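Local structure of choline kinase (Cryptosporidium parvum, 3MES) at residues F87-V92 / P103-R108; A359-T364 / Q412-L417. The protein probably phosphorylates choline, and perhaps ethanolamine, at the expense of ATP in a magnesium-dependent reaction. All coordinates share one frame; numbering follows the deposited sequence.

Interactions 1 and 2 lie on opposite sides of the chain's centre, their own centres 45 Å apart, and share no helix or strand. Interaction 1 (87-92 with 103-108) joins neighbouring strands of the five-stranded antiparallel sheet next to bound ADP; backbone hydrogen bonds set its register, and Leu106 and Arg108 of the second strand contact the nucleotide. Interaction 2 (359-364 with 412-417) lies in the helical part, away from the annotated sites, where helix 351-362 meets the segment following the last helix through apolar contacts, among them the methylenes of a glutamate. Both are mostly buried, but the first covers 488 Å² and the second 242 Å², as befits paired strands beside a helix-loop contact.

Interaction 1 (F87-V92 / P103-R108); sequences FVVSIV and PRILFR. With ADP (adenosine-5'-diphosphate), chain I.
Phe87 and Phe107 face each other as a hydrogen-bonded antiparallel pair: Phe107 N gives a nearly straight bond of 2.8 Å to Phe87 O in the carbonyl plane, and Phe87 N returns a more bent one to Phe107 O. The next such pair repeats the exchange, Val89 N to Ile105 O and Ile105 N to Val89 O, 3.0 Å each, and Ile91 N closes the ladder on Pro103 O.

Apolar contacts fill the face bearing Phe87, Val89, Ile105 and Phe107. With chi1 at 68°, Ile105 holds CG1 between its own N and carbonyl carbon, and Ile105 CD1 turns back to within 3.7 Å of Val89 CB, the two side chains lying side by side. Phe107 O approaches the Phe87 ring at its edge, 3.7 Å from Phe87 CD2. Helix 51-61 covers both phenylalanines through Ile54, a setting that suits large rings.

The face bearing Val88, Ser90, Arg104 and Leu106 is mixed. Arg104 bends at chi3 and lays one face of its guanidinium over Ser90 OG and Val88 CG1; Arg104 NH1 is 2.8 Å from Ser90 OG, but the angle is too poor for a hydrogen bond. Further along, Leu106 CG packs 3.7 Å from ADP N7.

Arg108 is long enough to reach the phosphates. Arg108 NH2 bonds almost straight to ADP O2A (2.7 Å, 174°) and NH1 to O2B, so the guanidinium spans both phosphates, while a salt bridge from NE to Glu149 helps fix its rotation. Aliphatic contact with the base and a basic residue on the phosphates belong to the nucleotide site on the antiparallel sheet of a kinase-like N-terminal lobe.

Interaction 2 (A359-T364 / Q412-L417); sequences AVEVFT and QGILPL
A Schellman motif ends helix 391-411, with Gly413 taking the positive phi that a residue without a side chain adopts easily, and the chain beyond it packs on helix 351-362 near Glu361 and Val362. Val362 meets that returning chain chiefly through one methyl. A chi1 of 161° sets CG1 anti to the backbone N, which puts CG2 anti to the carbonyl carbon. Val362 CG2 lies 3.3 Å from Leu417 CD2, a close approach in which the two side chains meet tip to tip. Val362 CG2 is also 3.8 Å from both Ile414 CG2 and Leu415 CD2, so three aliphatic side chains gather round it. A branched, compact valine suits this point on the helix, because it offers two methyls close to the backbone, and Val362 CG1 also reaches Leu417 CD2 at 4.0 Å.

Ile414 makes a second contact with its other branch. Its extended chain (chi2 -176°) carries Ile414 CD1 to 3.6 Å from Glu361 CB, and Glu361 CG is nearly as close, so the isoleucine rests on the aliphatic base of the glutamate. The Glu361 chain bends at chi2, and its carboxylate finds partners elsewhere: OE1 is hydrogen-bonded to Tyr324 OH and OE2 forms a salt bridge with Lys405 of helix 391-411. These partners probably offset the charge of the buried carboxylate.

Leu238 of helix 235-239 touches both Val362 and Leu415, and the peptide bond before Pro416 is cis, turning the chain between Leu415 and Leu417. Thus the segment following the Schellman cap of helix 391-411 is packed by Ile414, Leu415 and Leu417 against helix 351-362, in the helical part of this choline kinase family protein.

Interaction 1 (F87-V92 / P103-R108)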
loop_
_atom_site.group_PDB
_atom_site.type_symbol
_atom_site.label_atom_id
_atom_site.label_comp_id
_atom_site.label_asym_id
_atom_site.label_seq_id
_atom_site.Cartn_x
_atom_site.Cartn_y
_atom_site.Cartn_z
ATOM N N PHE B 87 17.869 -14.352 -16.483
ATOM C CA PHE B 87 18.636 -13.268 -17.074
ATOM C C PHE B 87 17.833 -11.983 -17.020
ATOM O O PHE B 87 16.633 -11.980 -17.286
ATOM C CB PHE B 87 18.984 -13.580 -18.533
ATOM C CG PHE B 87 19.714 -14.878 -18.724
ATOM C CD1 PHE B 87 21.100 -14.918 -18.716
ATOM C CD2 PHE B 87 19.016 -16.056 -18.929
ATOM C CE1 PHE B 87 21.776 -16.113 -18.899
ATOM C CE2 PHE B 87 19.685 -17.255 -19.114
ATOM C CZ PHE B 87 21.067 -17.283 -19.098
ATOM N N VAL B 88 18.495 -10.888 -16.670
ATOM C CA VAL B 88 17.880 -9.581 -16.790
ATOM C C VAL B 88 18.349 -8.957 -18.098
ATOM O O VAL B 88 19.537 -8.690 -18.278
ATOM C CB VAL B 88 18.234 -8.663 -15.614
ATOM C CG1 VAL B 88 17.407 -7.393 -15.680
ATOM C CG2 VAL B 88 17.999 -9.380 -14.294
ATOM N N VAL B 89 17.410 -8.746 -19.014
ATOM C CA VAL B 89 17.729 -8.179 -20.315
ATOM C C VAL B 89 17.254 -6.735 -20.385
ATOM O O VAL B 89 16.054 -6.468 -20.404
ATOM C CB VAL B 89 17.085 -8.986 -21.455
ATOM C CG1 VAL B 89 17.537 -8.449 -22.804
ATOM C CG2 VAL B 89 17.430 -10.463 -21.318
ATOM N N SER B 90 18.203 -5.807 -20.424
ATOM C CA SER B 90 17.877 -4.387 -20.394
ATOM C C SER B 90 18.262 -3.672 -21.683
ATOM O O SER B 90 19.127 -4.128 -22.430
ATOM C CB SER B 90 18.576 -3.709 -19.214
ATOM O OG SER B 90 18.313 -4.391 -18.002
ATOM N N ILE B 91 17.601 -2.548 -21.935
ATOM C CA ILE B 91 18.018 -1.627 -22.979
ATOM C C ILE B 91 18.833 -0.526 -22.313
ATOM O O ILE B 91 18.330 0.188 -21.447
ATOM C CB ILE B 91 16.810 -1.005 -23.702
ATOM C CG1 ILE B 91 15.915 -2.100 -24.287
ATOM C CG2 ILE B 91 17.273 -0.053 -24.790
ATOM C CD1 ILE B 91 16.623 -3.024 -25.255
ATOM N N VAL B 92 20.094 -0.397 -22.710
ATOM C CA VAL B 92 21.017 0.511 -22.034
ATOM C C VAL B 92 21.027 1.923 -22.617
ATOM O O VAL B 92 21.662 2.822 -22.064
ATOM C CB VAL B 92 22.453 -0.048 -22.033
ATOM C CG1 VAL B 92 22.554 -1.250 -21.104
ATOM C CG2 VAL B 92 22.883 -0.413 -23.447
ATOM N N PRO B 103 11.498 -1.724 -20.980
ATOM C CA PRO B 103 12.926 -1.452 -21.121
ATOM C C PRO B 103 13.774 -2.574 -20.527
ATOM O O PRO B 103 14.869 -2.852 -21.015
ATOM C CB PRO B 103 13.116 -0.162 -20.319
ATOM C CG PRO B 103 12.023 -0.180 -19.320
ATOM C CD PRO B 103 10.858 -0.827 -20.004
ATOM N N ARG B 104 13.263 -3.206 -19.476
ATOM C CA ARG B 104 13.918 -4.358 -18.869
ATOM C C ARG B 104 12.945 -5.529 -18.815
ATOM O O ARG B 104 11.753 -5.340 -18.587
ATOM C CB ARG B 104 14.413 -4.021 -17.460
ATOM C CG ARG B 104 15.487 -2.943 -17.420
ATOM C CD ARG B 104 15.635 -2.332 -16.030
ATOM N NE ARG B 104 16.285 -3.237 -15.084
ATOM C CZ ARG B 104 17.603 -3.389 -14.979
ATOM N NH1 ARG B 104 18.417 -2.702 -15.771
ATOM N NH2 ARG B 104 18.109 -4.231 -14.087
ATOM N N ILE B 105 13.452 -6.736 -19.039
ATOM C CA ILE B 105 12.630 -7.933 -18.922
ATOM C C ILE B 105 13.373 -9.035 -18.182
ATOM O O ILE B 105 14.588 -8.956 -17.988
ATOM C CB ILE B 105 12.151 -8.461 -20.299
ATOM C CG1 ILE B 105 13.325 -9.006 -21.117
ATOM C CG2 ILE B 105 11.392 -7.383 -21.056
ATOM C CD1 ILE B 105 13.785 -10.386 -20.686
ATOM N N LEU B 106 12.630 -10.054 -17.763
ATOM C CA LEU B 106 13.202 -11.194 -17.061
ATOM C C LEU B 106 13.116 -12.420 -17.962
ATOM O O LEU B 106 12.026 -12.887 -18.284
ATOM C CB LEU B 106 12.449 -11.433 -15.747
ATOM C CG LEU B 106 12.983 -12.463 -14.750
ATOM C CD1 LEU B 106 12.752 -13.884 -15.244
ATOM C CD2 LEU B 106 14.456 -12.216 -14.455
ATOM N N PHE B 107 14.270 -12.926 -18.386
ATOM C CA PHE B 107 14.314 -14.080 -19.280
ATOM C C PHE B 107 14.501 -15.358 -18.476
ATOM O O PHE B 107 15.550 -15.572 -17.874
ATOM C CB PHE B 107 15.446 -13.928 -20.297
ATOM C CG PHE B 107 15.281 -14.784 -21.523
ATOM C CD1 PHE B 107 14.792 -14.242 -22.702
ATOM C CD2 PHE B 107 15.616 -16.127 -21.499
ATOM C CE1 PHE B 107 14.639 -15.025 -23.832
ATOM C CE2 PHE B 107 15.466 -16.915 -22.628
ATOM C CZ PHE B 107 14.976 -16.362 -23.795
ATOM N N ARG B 108 13.479 -16.207 -18.474
ATOM C CA ARG B 108 13.497 -17.418 -17.663
ATOM C C ARG B 108 13.600 -18.681 -18.512
ATOM O O ARG B 108 12.746 -18.943 -19.358
ATOM C CB ARG B 108 12.245 -17.481 -16.781
ATOM C CG ARG B 108 12.123 -18.750 -15.959
ATOM C CD ARG B 108 10.818 -18.778 -15.173
ATOM N NE ARG B 108 10.762 -17.736 -14.151
ATOM C CZ ARG B 108 11.245 -17.872 -12.918
ATOM N NH1 ARG B 108 11.826 -19.007 -12.554
ATOM N NH2 ARG B 108 11.147 -16.874 -12.050
HETATM P PB ADP I . 14.031 -20.277 -9.160
HETATM O O1B ADP I . 15.301 -20.848 -9.746
HETATM O O2B ADP I . 12.804 -20.474 -10.015
HETATM O O3B ADP I . 13.838 -20.591 -7.694
HETATM P PA ADP I . 13.287 -17.606 -8.578
HETATM O O1A ADP I . 12.972 -17.987 -7.151
HETATM O O2A ADP I . 12.175 -17.344 -9.561
HETATM O O3A ADP I . 14.291 -18.692 -9.216
HETATM O "O5'" ADP I . 14.257 -16.327 -8.543
HETATM C "C5'" ADP I . 13.724 -15.014 -8.615
HETATM C "C4'" ADP I . 14.759 -14.067 -8.037
HETATM O "O4'" ADP I . 15.340 -13.314 -9.098
HETATM C "C3'" ADP I . 14.097 -13.083 -7.089
HETATM O "O3'" ADP I . 14.689 -13.186 -5.795
HETATM C "C2'" ADP I . 14.352 -11.717 -7.685
HETATM O "O2'" ADP I . 15.406 -11.079 -6.961
HETATM C "C1'" ADP I . 14.788 -12.001 -9.111
HETATM N N9 ADP I . 13.599 -12.017 -9.994
HETATM C C8 ADP I . 12.941 -13.118 -10.406
HETATM N N7 ADP I . 11.895 -12.796 -11.210
HETATM C C5 ADP I . 11.877 -11.455 -11.321
HETATM C C6 ADP I . 11.036 -10.456 -12.022
HETATM N N6 ADP I . 9.982 -10.842 -12.781
HETATM N N1 ADP I . 11.359 -9.151 -11.877
HETATM C C2 ADP I . 12.404 -8.759 -11.124
HETATM N N3 ADP I . 13.212 -9.606 -10.462
HETATM C C4 ADP I . 13.002 -10.945 -10.519
#

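Interaction 2 (A359-T364 / Q412-L417)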
loop_
_atom_site.group_PDB
_atom_site.type_symbol
_atom_site.label_atom_id
_atom_site.label_comp_id
_atom_site.label_asym_id
_atom_site.label_seq_id
_atom_site.Cartn_x
_atom_site.Cartn_y
_atom_site.Cartn_z
ATOM N N ALA B 359 -5.606 -17.931 16.640
ATOM C CA ALA B 359 -5.766 -19.097 15.779
ATOM C C ALA B 359 -4.607 -19.203 14.792
ATOM O O ALA B 359 -4.093 -20.294 14.540
ATOM C CB ALA B 359 -7.095 -19.036 15.036
ATOM N N VAL B 360 -4.197 -18.064 14.241
ATOM C CA VAL B 360 -3.100 -18.026 13.280
ATOM C C VAL B 360 -1.799 -18.526 13.897
ATOM O O VAL B 360 -0.929 -19.043 13.197
ATOM C CB VAL B 360 -2.874 -16.601 12.733
ATOM C CG1 VAL B 360 -1.552 -16.523 11.994
ATOM C CG2 VAL B 360 -4.020 -16.189 11.832
ATOM N N GLU B 361 -1.670 -18.364 15.210
ATOM C CA GLU B 361 -0.475 -18.812 15.922
ATOM C C GLU B 361 -0.250 -20.310 15.746
ATOM O O GLU B 361 0.885 -20.771 15.652
ATOM C CB GLU B 361 -0.570 -18.464 17.409
ATOM C CG GLU B 361 -0.285 -17.005 17.717
ATOM C CD GLU B 361 1.126 -16.601 17.331
ATOM O OE1 GLU B 361 1.291 -15.954 16.277
ATOM O OE2 GLU B 361 2.071 -16.942 18.075
ATOM N N VAL B 362 -1.341 -21.066 15.704
ATOM C CA VAL B 362 -1.261 -22.513 15.551
ATOM C C VAL B 362 -0.546 -22.895 14.259
ATOM O O VAL B 362 0.285 -23.799 14.243
ATOM C CB VAL B 362 -2.664 -23.153 15.560
ATOM C CG1 VAL B 362 -2.618 -24.547 14.948
ATOM C CG2 VAL B 362 -3.223 -23.189 16.976
ATOM N N PHE B 363 -0.872 -22.196 13.176
ATOM C CA PHE B 363 -0.305 -22.499 11.868
ATOM C C PHE B 363 1.194 -22.216 11.774
ATOM O O PHE B 363 1.820 -22.524 10.761
ATOM C CB PHE B 363 -1.049 -21.731 10.772
ATOM C CG PHE B 363 -2.418 -22.273 10.476
ATOM C CD1 PHE B 363 -2.582 -23.325 9.589
ATOM C CD2 PHE B 363 -3.539 -21.733 11.084
ATOM C CE1 PHE B 363 -3.841 -23.829 9.314
ATOM C CE2 PHE B 363 -4.800 -22.231 10.811
ATOM C CZ PHE B 363 -4.953 -23.280 9.926
ATOM N N THR B 364 1.769 -21.629 12.823
ATOM C CA THR B 364 3.199 -21.332 12.827
ATOM C C THR B 364 4.015 -22.620 12.816
ATOM O O THR B 364 5.127 -22.662 12.279
ATOM C CB THR B 364 3.619 -20.481 14.049
ATOM O OG1 THR B 364 3.281 -21.169 15.260
ATOM C CG2 THR B 364 2.928 -19.126 14.029
ATOM N N GLN B 412 0.773 -20.630 26.591
ATOM C CA GLN B 412 -0.077 -19.474 26.322
ATOM C C GLN B 412 -1.554 -19.850 26.237
ATOM O O GLN B 412 -2.422 -18.981 26.167
ATOM C CB GLN B 412 0.364 -18.775 25.038
ATOM C CG GLN B 412 1.644 -17.977 25.185
ATOM C CD GLN B 412 2.124 -17.408 23.864
ATOM O OE1 GLN B 412 1.744 -17.887 22.794
ATOM N NE2 GLN B 412 2.970 -16.386 23.932
ATOM N N GLY B 413 -1.832 -21.148 26.242
ATOM C CA GLY B 413 -3.207 -21.629 26.225
ATOM C C GLY B 413 -3.816 -21.637 24.837
ATOM O O GLY B 413 -5.015 -21.857 24.682
ATOM N N ILE B 414 -2.991 -21.396 23.824
ATOM C CA ILE B 414 -3.463 -21.432 22.444
ATOM C C ILE B 414 -3.697 -22.870 21.991
ATOM O O ILE B 414 -4.647 -23.149 21.263
ATOM C CB ILE B 414 -2.483 -20.730 21.485
ATOM C CG1 ILE B 414 -2.410 -19.236 21.811
ATOM C CG2 ILE B 414 -2.909 -20.947 20.042
ATOM C CD1 ILE B 414 -1.544 -18.438 20.860
ATOM N N LEU B 415 -2.823 -23.774 22.423
ATOM C CA LEU B 415 -3.023 -25.203 22.207
ATOM C C LEU B 415 -3.466 -25.864 23.507
ATOM O O LEU B 415 -2.974 -25.516 24.580
ATOM C CB LEU B 415 -1.739 -25.865 21.702
ATOM C CG LEU B 415 -1.315 -25.602 20.258
ATOM C CD1 LEU B 415 0.035 -26.250 19.979
ATOM C CD2 LEU B 415 -2.370 -26.104 19.277
ATOM N N PRO B 416 -4.400 -26.823 23.414
ATOM C CA PRO B 416 -5.002 -27.259 22.155
ATOM C C PRO B 416 -6.182 -26.385 21.727
ATOM O O PRO B 416 -6.799 -25.725 22.563
ATOM C CB PRO B 416 -5.488 -28.671 22.482
ATOM C CG PRO B 416 -5.816 -28.616 23.940
ATOM C CD PRO B 416 -4.880 -27.612 24.563
ATOM N N LEU B 417 -6.486 -26.389 20.433
ATOM C CA LEU B 417 -7.584 -25.590 19.891
ATOM C C LEU B 417 -8.895 -25.834 20.623
ATOM O O LEU B 417 -9.612 -24.894 20.959
ATOM C CB LEU B 417 -7.789 -25.884 18.402
ATOM C CG LEU B 417 -6.938 -25.122 17.389
ATOM C CD1 LEU B 417 -7.109 -23.621 17.578
ATOM C CD2 LEU B 417 -5.480 -25.524 17.513
#